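Local coordinates for beta-lactamase II (Erythrobacter litoralis, PDB 6V72), which probably hydrolyses beta-lactam antibiotics to substituted beta-amino acids as a zinc-dependent class B enzyme of the metallo-beta-lactamase superfamily, at residues W116-S121 and T166-T171; N61-D66 and L153-L158. All blocks are in the same frame, centred on the assembly; numbering follows the deposited sequence. Where two conformers were deposited one is given.

In the fold
Both contacts join the mixed sheet that holds strands 61-65 and 114-117 to the chain around the second, four-stranded sheet, the two sheets of the alpha-beta/beta-alpha metallo-beta-lactamase fold. Contact 2 is the core one: Ile63, Val65, Leu153 and Leu156 are buried, and their methyl groups do the joining. Contact 1 lies where strand 114-117 runs out into a turn; it is partly buried, with Leu120 and Arg167 exposed and Asp168 buried, and its chemistry is mixed: an imidazole face over Asp168, whose carboxylate an arginine holds. Their centres lie about 15 Å apart, yet they touch, Trp116 CG standing 3.9 Å from Leu153 CD1.

Contact 1 (W116-S121 and T166-T171); sequences WAHPLS and TRDNIT
Two type I turns, His118-Ser121 after strand 114-117 and Thr166-Asn169 before strand 171-174, meet beside the zinc-site region of this metallo-beta-lactamase fold. No zinc is bound to this chain in the model; the side chain of Ser121 lies about 7 Å from that of zinc ligand His96. The first turn fixes its own imidazole: Leu120 N donates to His118 ND1 in the ring plane, 3.0 Å and nearly straight (171°), while His118 O accepts from both Ser121 N and Ser121 OG. With CG anti to the backbone N (chi1 -170°), the ring presents one face to Asp168, whose CB lies 3.9 Å from the centroid of the His118 ring in a CH-pi contact. Ile170 CG2 comes to the ring edge, 3.9 Å from His118 CD2, and Pro119 CD lies over the opposite face. The Asp168 carboxylate, only 20° from parallel to the imidazole, is gripped side-on by Arg167, NE reaching Asp168 OD1 at 3.0 Å and NH2 reaching the syn lone pair of Asp168 OD2 at 2.9 Å. The chain bends at chi3, folding the arginine back onto Asp168, and its NH2 also bridges to Glu123. Leu120 CB packs 3.4 Å from Arg167 NH2. Leu120 O approaches Asp168 OD2 to 3.1 Å, acceptor facing acceptor, a repulsion that the adjacent guanidinium probably offsets.

Contact 2 (N61-D66 and L153-L158); sequences NTILVD and LAPLRL
This contact belongs to the hydrophobic core of the metallo-beta-lactamase sandwich, where strand 61-65 of the large mixed sheet faces the chain between helix 147-153 and strand 157-159 of the smaller sheet. The evidence is apolar contact: side chains of the strand meet side chains of the link that leads into the small sheet, and the nearest CA atoms, those of Ile63 and Leu153, are still 6.6 Å apart. Ile63 is central. Ile63 CG2, anti to the backbone N, lies 3.6 Å from Leu153 CD2, the two side chains meeting at a slant, and 3.7 Å from Leu156 CD1, where the Ile63 and Leu156 side chains lie antiparallel, alongside one another. Leu156 points its CB toward the strand, and beyond this pair it packs on Val172 and Leu174 of strand 171-174. Leu153 instead reaches Ile63 through the end of its side chain.

A second group of contacts sets the Ile63 CD1 methyl against the type VIa turn Leu153-Leu156. In one of two deposited conformers Ile63 has chi2 139°, off a staggered value, and this puts Ile63 CD1 3.2 Å from Ala154 O and 4.3 Å from Pro155 CD. That carbonyl is part of the cis peptide preceding Pro155 and accepts a hydrogen bond from Asn58 ND2, which gives the oxygen a polar partner beside the methyl. Across the turn itself Leu156 N makes a weak hydrogen bond to Leu153 O.

The closest carbon-carbon approach is Val65 CG2, anti to its own carbonyl carbon, 3.4 Å from Leu156 CD1, tighter than usual van der Waals contact.

Contact 1 (W116-S121 and T166-T171)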
loop_
_atom_site.group_PDB
_atom_site.type_symbol
_atom_site.label_atom_id
_atom_site.label_comp_id
_atom_site.label_asym_id
_atom_site.label_seq_id
_atom_site.Cartn_x
_atom_site.Cartn_y
_atom_site.Cartn_z
ATOM N N TRP A 116 14.755 -9.972 -21.923
ATOM C CA TRP A 116 14.461 -11.223 -21.237
ATOM C C TRP A 116 13.488 -10.978 -20.099
ATOM O O TRP A 116 13.602 -9.973 -19.392
ATOM C CB TRP A 116 15.766 -11.834 -20.663
ATOM C CG TRP A 116 16.661 -12.345 -21.732
ATOM C CD1 TRP A 116 17.592 -11.637 -22.435
ATOM C CD2 TRP A 116 16.668 -13.669 -22.264
ATOM N NE1 TRP A 116 18.198 -12.453 -23.361
ATOM C CE2 TRP A 116 17.646 -13.705 -23.282
ATOM C CE3 TRP A 116 15.943 -14.832 -21.978
ATOM C CZ2 TRP A 116 17.923 -14.857 -24.007
ATOM C CZ3 TRP A 116 16.218 -15.971 -22.701
ATOM C CH2 TRP A 116 17.199 -15.978 -23.707
ATOM N N ALA A 117 12.553 -11.912 -19.900
ATOM C CA ALA A 117 11.615 -11.823 -18.790
ATOM C C ALA A 117 11.173 -13.218 -18.387
ATOM O O ALA A 117 11.308 -14.176 -19.155
ATOM C CB ALA A 117 10.375 -10.988 -19.130
ATOM N N HIS A 118 10.629 -13.313 -17.163
ATOM C CA HIS A 118 9.922 -14.518 -16.755
ATOM C C HIS A 118 8.877 -14.880 -17.815
ATOM O O HIS A 118 8.191 -13.987 -18.328
ATOM C CB HIS A 118 9.254 -14.281 -15.397
ATOM C CG HIS A 118 8.692 -15.525 -14.782
ATOM N ND1 HIS A 118 7.567 -16.159 -15.271
ATOM C CD2 HIS A 118 9.117 -16.265 -13.725
ATOM C CE1 HIS A 118 7.329 -17.238 -14.544
ATOM N NE2 HIS A 118 8.249 -17.320 -13.597
ATOM N N PRO A 119 8.702 -16.171 -18.151
ATOM C CA PRO A 119 7.793 -16.523 -19.261
ATOM C C PRO A 119 6.353 -16.124 -19.038
ATOM O O PRO A 119 5.612 -15.962 -20.021
ATOM C CB PRO A 119 7.914 -18.053 -19.367
ATOM C CG PRO A 119 8.640 -18.489 -18.160
ATOM C CD PRO A 119 9.452 -17.336 -17.664
ATOM N N LEU A 120 5.903 -16.012 -17.788
ATOM C CA LEU A 120 4.494 -15.737 -17.573
ATOM C C LEU A 120 4.247 -14.274 -17.258
ATOM O O LEU A 120 3.091 -13.874 -17.084
ATOM C CB LEU A 120 3.922 -16.653 -16.477
ATOM C CG LEU A 120 4.004 -18.157 -16.767
ATOM C CD1 LEU A 120 3.321 -18.995 -15.665
ATOM C CD2 LEU A 120 3.437 -18.488 -18.174
ATOM N N SER A 121 5.290 -13.453 -17.217
ATOM C CA SER A 121 5.086 -12.038 -16.967
ATOM C C SER A 121 4.335 -11.419 -18.138
ATOM O O SER A 121 4.596 -11.744 -19.299
ATOM C CB SER A 121 6.422 -11.333 -16.751
ATOM O OG SER A 121 7.228 -11.435 -17.905
ATOM N N THR A 166 4.470 -9.434 -7.336
ATOM C CA THR A 166 3.663 -9.990 -8.410
ATOM C C THR A 166 3.892 -11.491 -8.459
ATOM O O THR A 166 4.829 -12.012 -7.864
ATOM C CB THR A 166 4.005 -9.377 -9.771
ATOM O OG1 THR A 166 5.370 -9.688 -10.090
ATOM C CG2 THR A 166 3.822 -7.886 -9.743
ATOM N N ARG A 167 3.051 -12.187 -9.231
ATOM C CA ARG A 167 3.181 -13.638 -9.339
ATOM C C ARG A 167 4.526 -14.031 -9.925
ATOM O O ARG A 167 5.109 -15.059 -9.551
ATOM C CB ARG A 167 2.059 -14.212 -10.213
ATOM C CG ARG A 167 2.012 -15.756 -10.232
ATOM C CD ARG A 167 1.032 -16.312 -11.271
ATOM N NE ARG A 167 1.442 -15.913 -12.616
ATOM C CZ ARG A 167 0.679 -15.983 -13.705
ATOM N NH1 ARG A 167 -0.563 -16.479 -13.628
ATOM N NH2 ARG A 167 1.172 -15.559 -14.873
ATOM N N ASP A 168 5.028 -13.238 -10.864
ATOM C CA ASP A 168 6.166 -13.666 -11.660
ATOM C C ASP A 168 7.401 -12.792 -11.432
ATOM O O ASP A 168 8.328 -12.817 -12.251
ATOM C CB ASP A 168 5.767 -13.695 -13.135
ATOM C CG ASP A 168 4.498 -14.553 -13.393
ATOM O OD1 ASP A 168 4.424 -15.724 -12.925
ATOM O OD2 ASP A 168 3.561 -14.045 -14.052
ATOM N N ASN A 169 7.460 -12.046 -10.326
ATOM C CA ASN A 169 8.645 -11.228 -10.069
ATOM C C ASN A 169 9.906 -12.079 -9.959
ATOM O O ASN A 169 9.879 -13.187 -9.419
ATOM C CB ASN A 169 8.451 -10.356 -8.805
ATOM C CG ASN A 169 7.978 -11.111 -7.555
ATOM O OD1 ASN A 169 8.183 -12.322 -7.396
ATOM N ND2 ASN A 169 7.392 -10.368 -6.646
ATOM N N ILE A 170 11.019 -11.569 -10.508
ATOM C CA ILE A 170 12.299 -12.263 -10.403
ATOM C C ILE A 170 13.345 -11.347 -9.772
ATOM O O ILE A 170 13.131 -10.155 -9.566
ATOM C CB ILE A 170 12.791 -12.815 -11.758
ATOM C CG1 ILE A 170 13.071 -11.669 -12.740
ATOM C CG2 ILE A 170 11.766 -13.816 -12.336
ATOM C CD1 ILE A 170 13.732 -12.156 -14.064
ATOM N N THR A 171 14.488 -11.943 -9.435
ATOM C CA THR A 171 15.585 -11.246 -8.771
ATOM C C THR A 171 16.889 -11.602 -9.473
ATOM O O THR A 171 16.968 -12.586 -10.218
ATOM C CB THR A 171 15.672 -11.625 -7.289
ATOM O OG1 THR A 171 15.975 -13.023 -7.175
ATOM C CG2 THR A 171 14.349 -11.328 -6.571
#

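Contact 2 (N61-D66 and L153-L158)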
loop_
_atom_site.group_PDB
_atom_site.type_symbol
_atom_site.label_atom_id
_atom_site.label_comp_id
_atom_site.label_asym_id
_atom_site.label_seq_id
_atom_site.Cartn_x
_atom_site.Cartn_y
_atom_site.Cartn_z
ATOM N N ASN A 61 30.724 -5.043 -23.523
ATOM C CA ASN A 61 29.308 -4.703 -23.564
ATOM C C ASN A 61 28.772 -4.559 -22.147
ATOM O O ASN A 61 29.471 -4.803 -21.160
ATOM C CB ASN A 61 28.503 -5.758 -24.329
ATOM C CG ASN A 61 28.767 -5.705 -25.829
ATOM O OD1 ASN A 61 29.546 -6.502 -26.371
ATOM N ND2 ASN A 61 28.142 -4.741 -26.505
ATOM N N THR A 62 27.513 -4.138 -22.059
ATOM C CA THR A 62 26.817 -4.092 -20.781
ATOM C C THR A 62 25.527 -4.884 -20.849
ATOM O O THR A 62 24.983 -5.152 -21.924
ATOM C CB THR A 62 26.493 -2.653 -20.335
ATOM O OG1 THR A 62 25.926 -1.919 -21.434
ATOM C CG2 THR A 62 27.759 -1.933 -19.852
ATOM N N ILE A 63 25.053 -5.262 -19.665
ATOM C CA ILE A 63 23.763 -5.921 -19.475
ATOM C C ILE A 63 22.909 -5.026 -18.598
ATOM O O ILE A 63 23.366 -4.550 -17.553
ATOM C CB ILE A 63 23.920 -7.311 -18.841
ATOM C CG1 ILE A 63 24.717 -8.214 -19.774
ATOM C CG2 ILE A 63 22.565 -7.920 -18.553
ATOM C CD1 ILE A 63 25.686 -9.057 -19.042
ATOM N N LEU A 64 21.678 -4.795 -19.029
ATOM C CA LEU A 64 20.752 -3.892 -18.353
ATOM C C LEU A 64 19.779 -4.692 -17.494
ATOM O O LEU A 64 19.206 -5.681 -17.962
ATOM C CB LEU A 64 19.979 -3.065 -19.383
ATOM C CG LEU A 64 18.955 -2.047 -18.853
ATOM C CD1 LEU A 64 19.626 -0.985 -18.040
ATOM C CD2 LEU A 64 18.176 -1.453 -20.015
ATOM N N VAL A 65 19.607 -4.275 -16.237
ATOM C CA VAL A 65 18.550 -4.808 -15.380
ATOM C C VAL A 65 17.528 -3.699 -15.198
ATOM O O VAL A 65 17.832 -2.674 -14.582
ATOM C CB VAL A 65 19.075 -5.281 -14.019
ATOM C CG1 VAL A 65 17.876 -5.769 -13.165
ATOM C CG2 VAL A 65 20.146 -6.362 -14.197
ATOM N N ASP A 66 16.327 -3.917 -15.744
ATOM C CA ASP A 66 15.154 -3.041 -15.682
ATOM C C ASP A 66 15.309 -1.754 -16.488
ATOM O O ASP A 66 16.411 -1.211 -16.658
ATOM C CB ASP A 66 14.762 -2.741 -14.227
ATOM C CG ASP A 66 14.022 -3.915 -13.597
ATOM O OD1 ASP A 66 13.350 -4.645 -14.362
ATOM O OD2 ASP A 66 14.098 -4.123 -12.369
ATOM N N LEU A 153 23.010 -13.424 -19.824
ATOM C CA LEU A 153 22.946 -12.391 -18.804
ATOM C C LEU A 153 24.047 -12.538 -17.772
ATOM O O LEU A 153 24.149 -11.697 -16.878
ATOM C CB LEU A 153 21.573 -12.412 -18.120
ATOM C CG LEU A 153 20.451 -12.121 -19.148
ATOM C CD1 LEU A 153 19.073 -12.505 -18.666
ATOM C CD2 LEU A 153 20.458 -10.644 -19.556
ATOM N N ALA A 154 24.863 -13.579 -17.871
ATOM C CA ALA A 154 26.039 -13.694 -17.015
ATOM C C ALA A 154 26.858 -12.405 -17.087
ATOM O O ALA A 154 26.995 -11.819 -18.169
ATOM C CB ALA A 154 26.889 -14.893 -17.455
ATOM N N PRO A 155 27.444 -11.943 -15.967
ATOM C CA PRO A 155 27.580 -12.616 -14.669
ATOM C C PRO A 155 26.378 -12.538 -13.750
ATOM O O PRO A 155 26.444 -13.107 -12.675
ATOM C CB PRO A 155 28.765 -11.891 -14.032
ATOM C CG PRO A 155 28.650 -10.492 -14.590
ATOM C CD PRO A 155 28.254 -10.712 -16.034
ATOM N N LEU A 156 25.309 -11.863 -14.155
ATOM C CA LEU A 156 24.105 -11.886 -13.337
ATOM C C LEU A 156 23.607 -13.312 -13.191
ATOM O O LEU A 156 23.581 -14.084 -14.159
ATOM C CB LEU A 156 23.006 -11.027 -13.957
ATOM C CG LEU A 156 23.304 -9.528 -13.935
ATOM C CD1 LEU A 156 22.418 -8.842 -14.949
ATOM C CD2 LEU A 156 23.121 -8.910 -12.543
ATOM N N ARG A 157 23.205 -13.665 -11.979
ATOM C CA ARG A 157 22.531 -14.932 -11.735
ATOM C C ARG A 157 21.063 -14.627 -11.495
ATOM O O ARG A 157 20.722 -13.867 -10.583
ATOM C CB ARG A 157 23.160 -15.664 -10.556
ATOM C CG ARG A 157 24.630 -16.008 -10.806
ATOM C CD ARG A 157 24.817 -16.960 -11.971
ATOM N NE ARG A 157 26.161 -17.539 -11.948
ATOM C CZ ARG A 157 27.102 -17.318 -12.866
ATOM N NH1 ARG A 157 28.290 -17.876 -12.722
ATOM N NH2 ARG A 157 26.859 -16.567 -13.933
ATOM N N LEU A 158 20.205 -15.183 -12.337
ATOM C CA LEU A 158 18.771 -14.904 -12.287
ATOM C C LEU A 158 18.048 -15.942 -11.436
ATOM O O LEU A 158 18.240 -17.145 -11.635
ATOM C CB LEU A 158 18.183 -14.940 -13.692
ATOM C CG LEU A 158 18.339 -13.732 -14.592
ATOM C CD1 LEU A 158 19.696 -13.118 -14.539
ATOM C CD2 LEU A 158 18.005 -14.213 -15.992
#